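Local coordinates for protein aminotransferase (Streptomyces pactum, PDB 4ZM4) that belongs to the class-III aminotransferases, a family of pyridoxal-5'-phosphate enzymes, and holds the bound ligand P3B in its pocket, at residues Thr124-Arg135 / Tyr150-Leu158; Val270-Ser278 / Ala289-Met297. The protein carries 1 engineered substitution. All blocks are in the same frame, centred on the assembly; numbering follows the deposited sequence.

Interaction 1. Residues Thr124-Arg135 / Tyr150-Leu158; sequences TEAVASALRLAR and YHGWSETVL. With P3B ((3E,4R,5R)-4,5-dihydroxy-3-{[(Z)-{3-hydroxy-2-methyl-5-[(phosphonooxy)methyl]pyridin-4(1H)-ylidene}methyl]imino}cyclohex-1-ene-1-carboxylic acid), chain H.
Thr124 meets Gly152 and Trp153 with both branches of its side chain. At chi1 -72° its hydroxyl lies beside the backbone N, where it accepts the Trp153 N-H (OG1 to N, 3.2 Å) and donates to the phosphate oxygen OAH of P3B, a short 2.5 Å from OG1; Thr124 N also donates to OAH, so two bonds from one residue grip this oxygen. The methyl, anti to the backbone N, stands over the five-membered ring of Trp153, with CG2 3.7 Å from its centroid in a CH-pi contact. A threonine supplies both chemistries here. The bare CA of Gly152 can lie only 3.1 Å from Thr124 OG1. Water 1 donates to Thr124 O and His151 O, joining helix and loop by bonding a carbonyl of each, and accepts from Ser154 OG as its third partner. Val127 flanks His151 O with its methyls, while His151 ND1 bonds Asp251. Further along, Leu131 CD1 packs on Val157 CG1, and the extended Arg135 sends NH1 to Thr156 OG1 (3.2 Å, 154° at the hydrogen), its NE being held by Thr141 O. Helix 123-138 lays Val127 and Ala134 on strand 212-217, Ala126 and Leu133 on strands 274-277 and 288-292, and Ser129 against Trp153 of the second subunit.

Interaction 2. Residues Val270-Ser278 / Ala289-Met297; sequences VEPDLTVLS and AFGGRRHAM
Thr275 and Gly291 bond to each other through both N-H and C=O groups, as do Leu277 and Ala289, making these the hydrogen-bonded pairs of an antiparallel beta hairpin with a long connection. It belongs to the large central sheet of fold type I pyridoxal-phosphate enzymes, in which strand 288-292 runs against its neighbours on both sides. The N-to-C directions of 274-277 and 289-292 differ by 158°. Leu277 N reaches Ala289 O at 2.7 Å, almost straight at the hydrogen (173°). Between the bonded pairs, Val276 and Phe290 form a non-hydrogen-bonded pair, their CA atoms 4.3 Å apart; the Phe290 ring swings off the strand pair to meet His307 edge-to-face.

Leu274 can be followed outward. Its CB lies 4.0 Å from Gly291 O, and chi1 of -66° puts CG beside the backbone N. From there CD2 goes to the turn after the second strand, touching Met297 SD at 3.8 Å, Gly291 O at 3.9 Å and Ala296 CB at 4.2 Å, while CD1 reaches Ala130 O of helix 123-138. Leucine's two methyls let one residue touch turn and helix at once. At the end of the second strand, Gly292 CA approaches Asp273 O in a CA-H...O contact, where a CB would run into that oxygen; water 2 donates to the same carbonyl while accepting from Arg293 N.

At the more open end the extended Arg293 meets Glu271 side-on, with NH1 turned to Glu115. Both carboxylate oxygens are met on their syn sides, somewhat out of plane: Arg293 NH2 donates to Glu271 OE1 at 3.2 Å, and Arg293 NE to Glu271 OE2 at 2.6 Å.

How the interactions relate
Both interactions are largely buried and share one boundary: helix 123-138, the first element of interaction 1, lies on the hairpin of interaction 2. Ala126 CB packs against Val276 CG1 at 3.6 Å, and Leu133 CD2 meets Met297 SD at 3.7 Å, the small alanine allowing close approach and the longer Leu133 reaching the residue just before helix 298-301. Interaction 1 ties the helix to a loop by side-chain hydroxyls, a water and apolar branches, and its start lines the P3B pocket. Interaction 2 is instead a strand pairing built from backbone bonds, with a salt bridge beyond the strands, at the more exposed Arg293. Each also touches the second subunit.

Interaction 1. Residues Thr124-Arg135 / Tyr150-Leu158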
loop_
_atom_site.group_PDB
_atom_site.type_symbol
_atom_site.label_atom_id
_atom_site.label_comp_id
_atom_site.label_asym_id
_atom_site.label_seq_id
_atom_site.Cartn_x
_atom_site.Cartn_y
_atom_site.Cartn_z
ATOM N N THR B 124 1.860 -6.596 0.618
ATOM C CA THR B 124 2.370 -6.487 1.949
ATOM C C THR B 124 1.216 -6.233 2.929
ATOM O O THR B 124 1.131 -6.878 3.995
ATOM C CB THR B 124 3.465 -5.383 2.013
ATOM O OG1 THR B 124 4.651 -5.851 1.352
ATOM C CG2 THR B 124 3.810 -5.001 3.447
ATOM N N GLU B 125 0.373 -5.261 2.608
ATOM C CA GLU B 125 -0.789 -4.921 3.464
ATOM C C GLU B 125 -1.779 -6.086 3.544
ATOM O O GLU B 125 -2.262 -6.424 4.618
ATOM C CB GLU B 125 -1.523 -3.663 2.949
ATOM C CG GLU B 125 -0.831 -2.348 3.192
ATOM C CD GLU B 125 -1.629 -1.147 2.682
ATOM O OE1 GLU B 125 -2.620 -1.329 1.922
ATOM O OE2 GLU B 125 -1.261 -0.016 3.051
ATOM N N ALA B 126 -2.068 -6.686 2.391
ATOM C CA ALA B 126 -3.013 -7.790 2.330
ATOM C C ALA B 126 -2.545 -8.984 3.152
ATOM O O ALA B 126 -3.341 -9.581 3.885
ATOM C CB ALA B 126 -3.259 -8.201 0.915
ATOM N N VAL B 127 -1.267 -9.317 3.043
ATOM C CA VAL B 127 -0.691 -10.364 3.871
ATOM C C VAL B 127 -0.807 -10.039 5.362
ATOM O O VAL B 127 -1.216 -10.900 6.176
ATOM C CB VAL B 127 0.803 -10.592 3.449
ATOM C CG1 VAL B 127 1.617 -11.340 4.514
ATOM C CG2 VAL B 127 0.861 -11.336 2.123
ATOM N N ALA B 128 -0.406 -8.832 5.763
ATOM C CA ALA B 128 -0.363 -8.520 7.220
ATOM C C ALA B 128 -1.759 -8.715 7.813
ATOM O O ALA B 128 -1.897 -9.317 8.862
ATOM C CB ALA B 128 0.167 -7.118 7.512
ATOM N N SER B 129 -2.795 -8.240 7.106
ATOM C CA SER B 129 -4.171 -8.363 7.647
ATOM C C SER B 129 -4.693 -9.765 7.579
ATOM O O SER B 129 -5.373 -10.198 8.519
ATOM C CB SER B 129 -5.106 -7.381 6.973
ATOM O OG SER B 129 -4.915 -6.054 7.488
ATOM N N ALA B 130 -4.287 -10.524 6.561
ATOM C CA ALA B 130 -4.635 -11.915 6.464
ATOM C C ALA B 130 -4.056 -12.749 7.618
ATOM O O ALA B 130 -4.739 -13.656 8.178
ATOM C CB ALA B 130 -4.159 -12.488 5.147
ATOM N N LEU B 131 -2.779 -12.490 7.957
ATOM C CA LEU B 131 -2.157 -13.182 9.098
ATOM C C LEU B 131 -2.848 -12.821 10.409
ATOM O O LEU B 131 -3.055 -13.677 11.270
ATOM C CB LEU B 131 -0.645 -12.942 9.158
ATOM C CG LEU B 131 0.083 -13.591 7.976
ATOM C CD1 LEU B 131 1.589 -13.284 8.034
ATOM C CD2 LEU B 131 -0.145 -15.095 7.887
ATOM N N ARG B 132 -3.193 -11.543 10.566
ATOM C CA ARG B 132 -3.899 -11.111 11.751
ATOM C C ARG B 132 -5.234 -11.834 11.820
ATOM O O ARG B 132 -5.659 -12.255 12.897
ATOM C CB ARG B 132 -4.089 -9.606 11.764
ATOM C CG ARG B 132 -2.879 -8.819 12.235
ATOM C CD ARG B 132 -3.219 -7.351 12.314
ATOM N NE ARG B 132 -2.040 -6.543 12.588
ATOM C CZ ARG B 132 -1.949 -5.225 12.371
ATOM N NH1 ARG B 132 -2.971 -4.528 11.901
ATOM N NH2 ARG B 132 -0.803 -4.595 12.640
ATOM N N LEU B 133 -5.913 -11.971 10.686
ATOM C CA LEU B 133 -7.218 -12.661 10.655
ATOM C C LEU B 133 -7.071 -14.092 11.130
ATOM O O LEU B 133 -7.866 -14.550 11.940
ATOM C CB LEU B 133 -7.810 -12.632 9.245
ATOM C CG LEU B 133 -9.158 -13.331 9.027
ATOM C CD1 LEU B 133 -10.228 -12.726 9.949
ATOM C CD2 LEU B 133 -9.585 -13.232 7.569
ATOM N N ALA B 134 -6.005 -14.770 10.684
ATOM C CA ALA B 134 -5.746 -16.138 11.115
ATOM C C ALA B 134 -5.420 -16.250 12.634
ATOM O O ALA B 134 -5.863 -17.196 13.319
ATOM C CB ALA B 134 -4.626 -16.760 10.288
ATOM N N ARG B 135 -4.629 -15.311 13.146
ATOM C CA ARG B 135 -4.329 -15.291 14.588
ATOM C C ARG B 135 -5.606 -15.014 15.369
ATOM O O ARG B 135 -5.889 -15.692 16.375
ATOM C CB ARG B 135 -3.242 -14.263 14.908
ATOM C CG ARG B 135 -1.878 -14.595 14.312
ATOM C CD ARG B 135 -0.868 -13.488 14.558
ATOM N NE ARG B 135 0.504 -14.003 14.562
ATOM C CZ ARG B 135 1.489 -13.692 13.715
ATOM N NH1 ARG B 135 1.301 -12.798 12.726
ATOM N NH2 ARG B 135 2.705 -14.297 13.881
ATOM N N TYR B 150 8.420 -15.142 -0.139
ATOM C CA TYR B 150 8.358 -13.771 0.253
ATOM C C TYR B 150 6.867 -13.374 0.378
ATOM O O TYR B 150 6.075 -13.560 -0.577
ATOM C CB TYR B 150 9.144 -12.909 -0.763
ATOM C CG TYR B 150 9.115 -11.423 -0.470
ATOM C CD1 TYR B 150 9.795 -10.885 0.614
ATOM C CD2 TYR B 150 8.445 -10.540 -1.319
ATOM C CE1 TYR B 150 9.777 -9.526 0.871
ATOM C CE2 TYR B 150 8.397 -9.178 -1.056
ATOM C CZ TYR B 150 9.062 -8.687 0.029
ATOM O OH TYR B 150 9.008 -7.340 0.263
ATOM N N HIS B 151 6.531 -12.759 1.502
ATOM C CA HIS B 151 5.174 -12.313 1.750
ATOM C C HIS B 151 5.070 -10.814 2.077
ATOM O O HIS B 151 4.144 -10.369 2.737
ATOM C CB HIS B 151 4.603 -13.183 2.846
ATOM C CG HIS B 151 4.722 -14.639 2.535
ATOM N ND1 HIS B 151 4.213 -15.182 1.373
ATOM C CD2 HIS B 151 5.325 -15.652 3.201
ATOM C CE1 HIS B 151 4.495 -16.468 1.335
ATOM N NE2 HIS B 151 5.171 -16.780 2.433
ATOM N N GLY B 152 5.989 -10.031 1.539
ATOM C CA GLY B 152 5.996 -8.596 1.745
ATOM C C GLY B 152 6.853 -8.279 2.942
ATOM O O GLY B 152 7.505 -9.161 3.494
ATOM N N TRP B 153 6.821 -7.024 3.369
ATOM C CA TRP B 153 7.804 -6.530 4.328
ATOM C C TRP B 153 7.206 -6.155 5.672
ATOM O O TRP B 153 7.837 -5.424 6.447
ATOM C CB TRP B 153 8.553 -5.337 3.721
ATOM C CG TRP B 153 7.700 -4.293 3.041
ATOM C CD1 TRP B 153 7.197 -4.331 1.791
ATOM C CD2 TRP B 153 7.273 -3.049 3.599
ATOM N NE1 TRP B 153 6.454 -3.192 1.525
ATOM C CE2 TRP B 153 6.518 -2.380 2.621
ATOM C CE3 TRP B 153 7.494 -2.425 4.825
ATOM C CZ2 TRP B 153 5.993 -1.118 2.823
ATOM C CZ3 TRP B 153 6.981 -1.205 5.025
ATOM C CH2 TRP B 153 6.222 -0.551 4.034
ATOM N N SER B 154 6.002 -6.656 5.969
ATOM C CA SER B 154 5.385 -6.368 7.282
ATOM C C SER B 154 6.223 -6.987 8.387
ATOM O O SER B 154 6.975 -7.942 8.178
ATOM C CB SER B 154 3.918 -6.811 7.375
ATOM O OG SER B 154 3.792 -8.229 7.213
ATOM N N GLU B 155 6.043 -6.434 9.584
ATOM C CA GLU B 155 6.902 -6.693 10.723
ATOM C C GLU B 155 7.012 -8.186 11.139
ATOM O O GLU B 155 8.103 -8.616 11.473
ATOM C CB GLU B 155 6.426 -5.831 11.909
ATOM C CG GLU B 155 7.484 -5.650 12.996
ATOM C CD GLU B 155 8.503 -4.564 12.680
ATOM O OE1 GLU B 155 9.379 -4.303 13.512
ATOM O OE2 GLU B 155 8.395 -3.948 11.606
ATOM N N THR B 156 5.920 -8.964 11.063
ATOM C CA THR B 156 5.936 -10.383 11.498
ATOM C C THR B 156 6.383 -11.387 10.433
ATOM O O THR B 156 6.637 -12.555 10.758
ATOM C CB THR B 156 4.582 -10.856 12.153
ATOM O OG1 THR B 156 3.601 -11.165 11.161
ATOM C CG2 THR B 156 3.992 -9.757 13.094
ATOM N N VAL B 157 6.582 -10.956 9.185
ATOM C CA VAL B 157 7.043 -11.883 8.126
ATOM C C VAL B 157 8.349 -11.540 7.402
ATOM O O VAL B 157 8.887 -12.382 6.702
ATOM C CB VAL B 157 5.990 -12.105 7.034
ATOM C CG1 VAL B 157 4.728 -12.648 7.663
ATOM C CG2 VAL B 157 5.695 -10.811 6.266
ATOM N N LEU B 158 8.872 -10.320 7.563
ATOM C CA LEU B 158 10.082 -9.928 6.810
ATOM C C LEU B 158 11.356 -10.645 7.272
ATOM O O LEU B 158 11.969 -10.258 8.267
ATOM C CB LEU B 158 10.283 -8.427 6.855
ATOM C CG LEU B 158 11.483 -7.896 6.099
ATOM C CD1 LEU B 158 11.533 -8.421 4.661
ATOM C CD2 LEU B 158 11.472 -6.369 6.121
HETATM O OAH P3B H . 4.111 -5.295 -1.056
HETATM P PBA P3B H . 3.903 -5.753 -2.560
HETATM O OAI P3B H . 5.212 -5.426 -3.212
HETATM O OAC P3B H . 2.766 -5.034 -3.267
HETATM O OAQ P3B H . 3.703 -7.404 -2.381
HETATM C CAM P3B H . 4.482 -8.195 -1.427
HETATM C CAV P3B H . 4.528 -9.476 -1.920
HETATM C CAL P3B H . 3.686 -10.410 -1.332
HETATM N NAP P3B H . 3.677 -11.701 -1.843
HETATM C CAU P3B H . 4.468 -12.051 -2.914
HETATM C CAA P3B H . 4.479 -13.334 -3.393
HETATM C CAW P3B H . 5.297 -11.168 -3.449
HETATM O OAE P3B H . 6.049 -11.576 -4.496
HETATM C CAX P3B H . 5.352 -9.841 -3.019
HETATM C CAJ P3B H . 6.271 -8.911 -3.622
HETATM N NAO P3B H . 7.229 -9.319 -4.521
HETATM C CAT P3B H . 8.184 -8.467 -5.013
HETATM C CAK P3B H . 8.437 -7.145 -4.553
HETATM C CAS P3B H . 9.467 -6.336 -5.020
HETATM C CAR P3B H . 9.641 -5.012 -4.576
HETATM O OAD P3B H . 10.494 -4.254 -5.067
HETATM O OAB P3B H . 9.030 -4.556 -3.641
HETATM C CAN P3B H . 10.169 -6.666 -6.112
HETATM C CAY P3B H . 9.904 -8.016 -6.797
HETATM O OAF P3B H . 11.233 -8.459 -7.132
HETATM C CAZ P3B H . 9.080 -9.077 -5.959
HETATM O OAG P3B H . 8.445 -10.171 -6.718
HETATM O O HOH W 1 3.514 -8.456 4.565
#

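Interaction 2. Residues Val270-Ser278 / Ala289-Met297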
loop_
_atom_site.group_PDB
_atom_site.type_symbol
_atom_site.label_atom_id
_atom_site.label_comp_id
_atom_site.label_asym_id
_atom_site.label_seq_id
_atom_site.Cartn_x
_atom_site.Cartn_y
_atom_site.Cartn_z
ATOM N N VAL B 270 -5.984 -27.701 -5.015
ATOM C CA VAL B 270 -5.921 -27.646 -3.534
ATOM C C VAL B 270 -6.431 -26.282 -3.100
ATOM O O VAL B 270 -5.948 -25.266 -3.573
ATOM C CB VAL B 270 -4.486 -27.830 -3.015
ATOM C CG1 VAL B 270 -4.419 -27.688 -1.502
ATOM C CG2 VAL B 270 -3.961 -29.177 -3.444
ATOM N N GLU B 271 -7.389 -26.275 -2.183
ATOM C CA GLU B 271 -8.049 -25.056 -1.780
ATOM C C GLU B 271 -7.581 -24.656 -0.387
ATOM O O GLU B 271 -7.716 -25.434 0.564
ATOM C CB GLU B 271 -9.550 -25.233 -1.798
ATOM C CG GLU B 271 -10.321 -23.936 -1.659
ATOM C CD GLU B 271 -11.822 -24.151 -1.780
ATOM O OE1 GLU B 271 -12.285 -24.570 -2.883
ATOM O OE2 GLU B 271 -12.530 -23.927 -0.777
ATOM N N PRO B 272 -7.023 -23.433 -0.269
ATOM C CA PRO B 272 -6.613 -22.889 1.013
ATOM C C PRO B 272 -7.796 -22.260 1.752
ATOM O O PRO B 272 -8.853 -22.079 1.160
ATOM C CB PRO B 272 -5.656 -21.772 0.617
ATOM C CG PRO B 272 -6.258 -21.232 -0.625
ATOM C CD PRO B 272 -6.845 -22.442 -1.344
ATOM N N ASP B 273 -7.556 -21.856 3.002
ATOM C CA ASP B 273 -8.539 -21.139 3.827
ATOM C C ASP B 273 -8.603 -19.669 3.481
ATOM O O ASP B 273 -9.684 -19.111 3.404
ATOM C CB ASP B 273 -8.219 -21.342 5.312
ATOM C CG ASP B 273 -8.283 -22.801 5.716
ATOM O OD1 ASP B 273 -9.301 -23.436 5.380
ATOM O OD2 ASP B 273 -7.296 -23.359 6.261
ATOM N N LEU B 274 -7.447 -19.049 3.276
ATOM C CA LEU B 274 -7.363 -17.659 2.846
ATOM C C LEU B 274 -6.452 -17.555 1.600
ATOM O O LEU B 274 -5.582 -18.416 1.404
ATOM C CB LEU B 274 -6.806 -16.801 3.952
ATOM C CG LEU B 274 -7.661 -16.655 5.212
ATOM C CD1 LEU B 274 -6.874 -15.937 6.321
ATOM C CD2 LEU B 274 -8.938 -15.866 4.907
ATOM N N THR B 275 -6.728 -16.587 0.736
ATOM C CA THR B 275 -5.957 -16.389 -0.484
ATOM C C THR B 275 -5.599 -14.935 -0.553
ATOM O O THR B 275 -6.448 -14.101 -0.276
ATOM C CB THR B 275 -6.758 -16.765 -1.749
ATOM O OG1 THR B 275 -7.033 -18.187 -1.757
ATOM C CG2 THR B 275 -5.997 -16.420 -3.021
ATOM N N VAL B 276 -4.343 -14.619 -0.819
ATOM C CA VAL B 276 -3.952 -13.229 -1.047
ATOM C C VAL B 276 -3.741 -13.010 -2.545
ATOM O O VAL B 276 -3.083 -13.830 -3.225
ATOM C CB VAL B 276 -2.635 -12.867 -0.315
ATOM C CG1 VAL B 276 -2.358 -11.369 -0.411
ATOM C CG2 VAL B 276 -2.680 -13.302 1.144
ATOM N N LEU B 277 -4.261 -11.891 -3.054
ATOM C CA LEU B 277 -4.189 -11.547 -4.489
ATOM C C LEU B 277 -3.695 -10.140 -4.706
ATOM O O LEU B 277 -3.905 -9.264 -3.842
ATOM C CB LEU B 277 -5.568 -11.678 -5.109
ATOM C CG LEU B 277 -6.274 -13.030 -4.979
ATOM C CD1 LEU B 277 -7.751 -12.868 -5.351
ATOM C CD2 LEU B 277 -5.623 -14.084 -5.828
ATOM N N SER B 278 -3.053 -9.908 -5.851
ATOM C CA SER B 278 -2.621 -8.570 -6.289
ATOM C C SER B 278 -2.175 -8.661 -7.766
ATOM O O SER B 278 -2.606 -9.543 -8.483
ATOM C CB SER B 278 -1.499 -8.041 -5.402
ATOM O OG SER B 278 -1.163 -6.703 -5.687
ATOM N N ALA B 289 -5.879 -7.824 -2.495
ATOM C CA ALA B 289 -7.020 -8.314 -1.737
ATOM C C ALA B 289 -6.621 -9.560 -0.975
ATOM O O ALA B 289 -5.702 -10.282 -1.368
ATOM C CB ALA B 289 -8.192 -8.638 -2.687
ATOM N N PHE B 290 -7.379 -9.871 0.051
ATOM C CA PHE B 290 -7.314 -11.207 0.619
ATOM C C PHE B 290 -8.720 -11.666 0.890
ATOM O O PHE B 290 -9.601 -10.852 1.162
ATOM C CB PHE B 290 -6.411 -11.269 1.872
ATOM C CG PHE B 290 -6.937 -10.515 3.030
ATOM C CD1 PHE B 290 -6.836 -9.134 3.069
ATOM C CD2 PHE B 290 -7.527 -11.176 4.095
ATOM C CE1 PHE B 290 -7.323 -8.433 4.148
ATOM C CE2 PHE B 290 -8.021 -10.466 5.166
ATOM C CZ PHE B 290 -7.901 -9.097 5.199
ATOM N N GLY B 291 -8.944 -12.968 0.811
ATOM C CA GLY B 291 -10.277 -13.482 1.009
ATOM C C GLY B 291 -10.313 -14.976 1.173
ATOM O O GLY B 291 -9.294 -15.647 1.072
ATOM N N GLY B 292 -11.516 -15.488 1.416
ATOM C CA GLY B 292 -11.753 -16.931 1.507
ATOM C C GLY B 292 -13.257 -17.206 1.483
ATOM O O GLY B 292 -14.049 -16.327 1.126
ATOM N N ARG B 293 -13.650 -18.405 1.906
ATOM C CA ARG B 293 -15.066 -18.722 2.029
ATOM C C ARG B 293 -15.633 -18.009 3.236
ATOM O O ARG B 293 -14.865 -17.457 4.058
ATOM C CB ARG B 293 -15.267 -20.224 2.124
ATOM C CG ARG B 293 -14.989 -20.897 0.803
ATOM C CD ARG B 293 -15.258 -22.376 0.859
ATOM N NE ARG B 293 -14.950 -23.047 -0.409
ATOM C CZ ARG B 293 -15.720 -23.052 -1.502
ATOM N NH1 ARG B 293 -16.877 -22.381 -1.546
ATOM N NH2 ARG B 293 -15.316 -23.731 -2.568
ATOM N N ARG B 294 -16.967 -18.007 3.351
ATOM C CA ARG B 294 -17.633 -17.218 4.409
ATOM C C ARG B 294 -17.203 -17.600 5.812
ATOM O O ARG B 294 -17.033 -16.746 6.661
ATOM C CB ARG B 294 -19.151 -17.285 4.300
ATOM C CG ARG B 294 -19.734 -16.435 3.163
ATOM C CD ARG B 294 -20.689 -17.170 2.260
ATOM N NE ARG B 294 -20.809 -16.631 0.920
ATOM C CZ ARG B 294 -21.298 -15.436 0.609
ATOM N NH1 ARG B 294 -21.728 -14.591 1.551
ATOM N NH2 ARG B 294 -21.306 -15.078 -0.659
ATOM N N HIS B 295 -16.944 -18.887 6.029
ATOM C CA HIS B 295 -16.505 -19.339 7.338
ATOM C C HIS B 295 -15.153 -18.702 7.731
ATOM O O HIS B 295 -15.036 -18.082 8.771
ATOM C CB HIS B 295 -16.438 -20.881 7.433
ATOM C CG HIS B 295 -16.348 -21.370 8.859
ATOM N ND1 HIS B 295 -15.197 -21.883 9.423
ATOM C CD2 HIS B 295 -17.259 -21.324 9.860
ATOM C CE1 HIS B 295 -15.414 -22.168 10.696
ATOM N NE2 HIS B 295 -16.655 -21.828 10.987
ATOM N N ALA B 296 -14.159 -18.822 6.866
ATOM C CA ALA B 296 -12.822 -18.260 7.133
ATOM C C ALA B 296 -12.856 -16.736 7.283
ATOM O O ALA B 296 -12.024 -16.171 8.002
ATOM C CB ALA B 296 -11.842 -18.665 6.043
ATOM N N MET B 297 -13.805 -16.074 6.611
ATOM C CA MET B 297 -13.905 -14.611 6.652
ATOM C C MET B 297 -14.853 -14.054 7.717
ATOM O O MET B 297 -15.144 -12.860 7.707
ATOM C CB MET B 297 -14.316 -14.075 5.263
ATOM C CG MET B 297 -13.271 -14.336 4.182
ATOM S SD MET B 297 -11.769 -13.405 4.557
ATOM C CE MET B 297 -12.247 -11.790 3.928
HETATM O O HOH W 2 -11.869 -20.605 3.201
#